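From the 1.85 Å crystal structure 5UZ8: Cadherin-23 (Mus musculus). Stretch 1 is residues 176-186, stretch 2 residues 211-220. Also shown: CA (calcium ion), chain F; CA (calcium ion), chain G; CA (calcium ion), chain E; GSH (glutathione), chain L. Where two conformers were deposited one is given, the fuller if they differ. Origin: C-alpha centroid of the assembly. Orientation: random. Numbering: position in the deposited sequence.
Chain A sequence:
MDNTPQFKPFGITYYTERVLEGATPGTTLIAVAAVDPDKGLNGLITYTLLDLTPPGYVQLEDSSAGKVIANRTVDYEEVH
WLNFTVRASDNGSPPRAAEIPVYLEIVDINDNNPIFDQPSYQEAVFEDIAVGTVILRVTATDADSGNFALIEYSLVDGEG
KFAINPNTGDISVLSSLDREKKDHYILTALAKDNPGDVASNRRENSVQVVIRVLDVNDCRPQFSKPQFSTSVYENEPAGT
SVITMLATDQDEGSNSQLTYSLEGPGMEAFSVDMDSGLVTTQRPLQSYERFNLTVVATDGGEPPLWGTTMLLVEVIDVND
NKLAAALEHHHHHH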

# COMPACT_ATOMS: atom_id res chain seq x y z
N SER A 176 5.76 -6.38 18.40
CA SER A 176 7.01 -5.63 18.53
C SER A 176 8.04 -6.03 17.45
O SER A 176 8.11 -7.19 17.02
CB SER A 176 7.60 -5.78 19.93
OG SER A 176 7.86 -7.12 20.20
N LEU A 177 8.79 -5.04 17.01
CA LEU A 177 9.80 -5.22 16.00
C LEU A 177 11.14 -5.50 16.68
O LEU A 177 11.32 -5.26 17.86
CB LEU A 177 9.87 -3.97 15.13
CG LEU A 177 8.53 -3.60 14.47
CD1 LEU A 177 8.69 -2.43 13.51
CD2 LEU A 177 7.84 -4.77 13.77
N ASP A 178 12.06 -6.03 15.88
CA ASP A 178 13.43 -6.31 16.28
C ASP A 178 14.29 -6.21 15.06
O ASP A 178 14.29 -7.12 14.20
CB ASP A 178 13.51 -7.69 16.95
CG ASP A 178 14.91 -8.04 17.44
OD1 ASP A 178 15.84 -7.20 17.31
OD2 ASP A 178 15.07 -9.17 17.96
N ARG A 179 15.06 -5.13 14.95
CA ARG A 179 15.96 -4.99 13.80
C ARG A 179 16.89 -6.19 13.58
O ARG A 179 17.24 -6.56 12.44
CB ARG A 179 16.80 -3.74 13.91
CG ARG A 179 17.44 -3.38 12.57
CD ARG A 179 18.63 -2.47 12.79
NE ARG A 179 19.66 -3.21 13.50
CZ ARG A 179 20.51 -4.08 12.95
NH1 ARG A 179 20.60 -4.26 11.63
NH2 ARG A 179 21.35 -4.74 13.74
N GLU A 180 17.32 -6.77 14.71
CA GLU A 180 18.25 -7.86 14.65
C GLU A 180 17.64 -9.16 14.04
O GLU A 180 18.38 -10.02 13.54
CB GLU A 180 18.79 -8.14 16.05
CG GLU A 180 19.87 -7.19 16.53
CD GLU A 180 19.38 -5.80 16.88
OE1 GLU A 180 19.97 -4.82 16.36
OE2 GLU A 180 18.42 -5.65 17.64
N LYS A 181 16.33 -9.32 14.15
CA LYS A 181 15.58 -10.44 13.56
C LYS A 181 15.29 -10.13 12.08
O LYS A 181 15.55 -10.93 11.20
CB LYS A 181 14.23 -10.66 14.29
CG LYS A 181 14.26 -11.40 15.62
CD LYS A 181 12.84 -11.65 16.15
CE LYS A 181 12.80 -12.04 17.64
NZ LYS A 181 13.05 -10.89 18.53
N LYS A 182 14.76 -8.94 11.83
CA LYS A 182 14.42 -8.55 10.46
C LYS A 182 14.49 -7.04 10.37
O LYS A 182 13.84 -6.33 11.15
CB LYS A 182 13.01 -9.05 10.12
CG LYS A 182 12.60 -8.79 8.69
CD LYS A 182 11.50 -9.73 8.17
CE LYS A 182 11.18 -9.42 6.71
NZ LYS A 182 10.26 -10.43 6.12
N ASP A 183 15.29 -6.55 9.43
CA ASP A 183 15.61 -5.11 9.43
C ASP A 183 14.76 -4.26 8.49
O ASP A 183 14.86 -3.04 8.50
CB ASP A 183 17.10 -4.85 9.18
CG ASP A 183 17.59 -5.29 7.82
OD1 ASP A 183 16.82 -5.78 6.97
OD2 ASP A 183 18.82 -5.14 7.59
N HIS A 184 13.93 -4.89 7.66
CA HIS A 184 12.96 -4.15 6.87
C HIS A 184 11.94 -5.13 6.28
O HIS A 184 12.21 -6.34 6.15
CB HIS A 184 13.61 -3.41 5.71
CG HIS A 184 14.15 -4.30 4.64
ND1 HIS A 184 15.24 -5.11 4.85
CD2 HIS A 184 13.78 -4.49 3.36
CE1 HIS A 184 15.53 -5.76 3.73
NE2 HIS A 184 14.65 -5.40 2.81
N TYR A 185 10.81 -4.58 5.88
CA TYR A 185 9.69 -5.33 5.32
C TYR A 185 9.27 -4.68 4.00
O TYR A 185 9.31 -3.44 3.86
CB TYR A 185 8.52 -5.26 6.31
CG TYR A 185 8.82 -5.88 7.63
CD1 TYR A 185 9.49 -5.16 8.62
CD2 TYR A 185 8.43 -7.20 7.92
CE1 TYR A 185 9.78 -5.75 9.86
CE2 TYR A 185 8.66 -7.78 9.16
CZ TYR A 185 9.35 -7.03 10.12
OH TYR A 185 9.65 -7.58 11.34
N ILE A 186 8.86 -5.51 3.05
CA ILE A 186 8.25 -5.02 1.81
C ILE A 186 6.88 -5.70 1.73
O ILE A 186 6.81 -6.87 1.40
CB ILE A 186 9.14 -5.33 0.58
CG1 ILE A 186 10.56 -4.81 0.82
CG2 ILE A 186 8.52 -4.72 -0.69
CD1 ILE A 186 11.50 -5.02 -0.34
N ILE A 211 8.85 -0.79 5.00
CA ILE A 211 9.07 -0.30 6.35
C ILE A 211 10.49 -0.70 6.73
O ILE A 211 10.79 -1.89 6.87
CB ILE A 211 8.05 -0.85 7.37
CG1 ILE A 211 6.68 -0.26 7.08
CG2 ILE A 211 8.47 -0.47 8.80
CD1 ILE A 211 5.51 -1.05 7.63
N ARG A 212 11.35 0.30 6.88
CA ARG A 212 12.74 0.06 7.26
C ARG A 212 12.85 0.26 8.76
O ARG A 212 12.29 1.21 9.31
CB ARG A 212 13.69 0.95 6.49
CG ARG A 212 13.59 0.73 4.99
CD ARG A 212 14.78 1.28 4.20
NE ARG A 212 14.56 1.07 2.79
CZ ARG A 212 14.75 -0.08 2.14
NH1 ARG A 212 15.28 -1.15 2.75
NH2 ARG A 212 14.44 -0.14 0.85
N VAL A 213 13.54 -0.67 9.42
CA VAL A 213 13.57 -0.71 10.87
C VAL A 213 14.93 -0.19 11.31
O VAL A 213 15.96 -0.79 11.00
CB VAL A 213 13.36 -2.14 11.38
CG1 VAL A 213 13.35 -2.18 12.91
CG2 VAL A 213 12.07 -2.68 10.83
N LEU A 214 14.92 0.92 12.02
CA LEU A 214 16.14 1.59 12.47
C LEU A 214 16.64 1.04 13.80
O LEU A 214 15.85 0.69 14.67
CB LEU A 214 15.89 3.10 12.58
CG LEU A 214 15.34 3.74 11.31
CD1 LEU A 214 15.03 5.21 11.55
CD2 LEU A 214 16.29 3.56 10.15
N ASP A 215 17.97 1.01 13.97
CA ASP A 215 18.60 0.38 15.12
C ASP A 215 18.43 1.22 16.39
O ASP A 215 18.54 2.45 16.35
CB ASP A 215 20.08 0.19 14.85
CG ASP A 215 20.73 -0.79 15.78
OD1 ASP A 215 20.12 -1.85 16.10
OD2 ASP A 215 21.89 -0.50 16.17
N VAL A 216 18.20 0.52 17.49
CA VAL A 216 18.37 1.02 18.84
C VAL A 216 19.48 0.17 19.44
O VAL A 216 19.64 -1.02 19.08
CB VAL A 216 17.06 0.81 19.64
CG1 VAL A 216 17.20 1.09 21.12
CG2 VAL A 216 16.00 1.69 19.01
N ASN A 217 20.29 0.76 20.30
CA ASN A 217 21.34 -0.02 20.94
C ASN A 217 20.71 -0.87 22.03
O ASN A 217 20.66 -0.46 23.19
CB ASN A 217 22.42 0.88 21.55
CG ASN A 217 23.62 0.08 22.01
OD1 ASN A 217 23.98 -0.91 21.36
ND2 ASN A 217 24.20 0.45 23.13
N ASP A 218 20.18 -2.05 21.69
CA ASP A 218 19.52 -2.89 22.69
C ASP A 218 20.23 -4.22 22.92
O ASP A 218 19.70 -5.06 23.61
CB ASP A 218 18.04 -3.11 22.39
CG ASP A 218 17.75 -3.68 20.96
OD1 ASP A 218 18.62 -3.72 20.05
OD2 ASP A 218 16.57 -4.08 20.75
N CYS A 219 21.42 -4.39 22.36
CA CYS A 219 22.19 -5.62 22.55
C CYS A 219 23.55 -5.30 23.20
O CYS A 219 24.31 -4.47 22.71
CB CYS A 219 22.35 -6.34 21.23
SG CYS A 219 20.72 -6.68 20.52
N ARG A 220 23.82 -5.96 24.32
CA ARG A 220 25.07 -5.78 25.00
C ARG A 220 26.12 -6.68 24.36
O ARG A 220 25.81 -7.73 23.83
CB ARG A 220 24.94 -6.03 26.52
CG ARG A 220 24.90 -7.50 26.88
CD ARG A 220 24.58 -7.73 28.32
NE ARG A 220 25.61 -7.23 29.21
CZ ARG A 220 25.60 -7.42 30.53
NH1 ARG A 220 24.66 -8.16 31.10
NH2 ARG A 220 26.56 -6.88 31.29
CA CA F . 19.46 -3.11 17.94
CA CA G . 16.55 -5.59 18.88
CA CA E . 25.25 -2.87 21.30
N1 GSH L . 13.30 -9.88 23.25
CA1 GSH L . 13.75 -8.50 23.17
C1 GSH L . 12.83 -7.74 22.25
O11 GSH L . 11.92 -8.38 21.67
O12 GSH L . 13.04 -6.51 22.08
CB1 GSH L . 15.20 -8.42 22.66
CG1 GSH L . 15.34 -8.94 21.23
CD1 GSH L . 16.69 -8.57 20.65
OE1 GSH L . 16.96 -7.41 20.34
N2 GSH L . 17.52 -9.58 20.45
CA2 GSH L . 18.77 -9.45 19.73
C2 GSH L . 18.84 -10.41 18.58
O2 GSH L . 19.93 -10.80 18.20
CB2 GSH L . 19.94 -9.65 20.70
SG2 GSH L . 19.90 -8.34 21.93
N3 GSH L . 17.69 -10.72 17.98
CA3 GSH L . 17.60 -11.57 16.80
C3 GSH L . 16.83 -12.85 17.06
O31 GSH L . 16.79 -13.68 16.13
O32 GSH L . 16.23 -13.01 18.16
O HOH W 1 14.23 -5.74 19.65
O HOH W 2 17.32 -1.18 8.77

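The two stretches meet as a short antiparallel β pairing that gives way, at one end, to a calcium-bridged cluster of acidic side chains. The strand axes, 184-186 and 211-214, approach to 4.7 Å with N-to-C directions 176° apart. Tyr-185 and Ile-211 form the hydrogen-bonded pair: Tyr-185 N donates to Ile-211 O and Ile-211 N to Tyr-185 O, each at 2.9 Å with angles of 156° and 161°. Val-213 N to Asp-183 O, also 2.9 Å, extends the ladder. Between these bonds His-184 faces Arg-212 as a non-hydrogen-bonded pair, their CA atoms 4.2 Å apart, and Arg-212 NH1 lies over one face of the imidazole, 3.7 Å from His-184 CD2.

Val-213 is the apolar centre, with the largest covered area of any residue here; its CG2 lies 4.0 Å from Tyr-185 CE1, at the ring edge, and 4.3 Å from Leu-177 CD1.

Beyond the strands, Arg-179 NE donates to Asp-215 OD1 at 3.0 Å (152°) within a salt bridge. Glu-180 OE1 sits equally close to Asp-215 OD1, 3.0 Å, a proximity of two carboxylates explained by the shared chain F calcium, which lies 2.4 and 2.3 Å from these respective oxygens. The chain G calcium repeats the link, binding Glu-180 OE2 at 2.2 Å and Asp-218 OD2 at 2.4 Å.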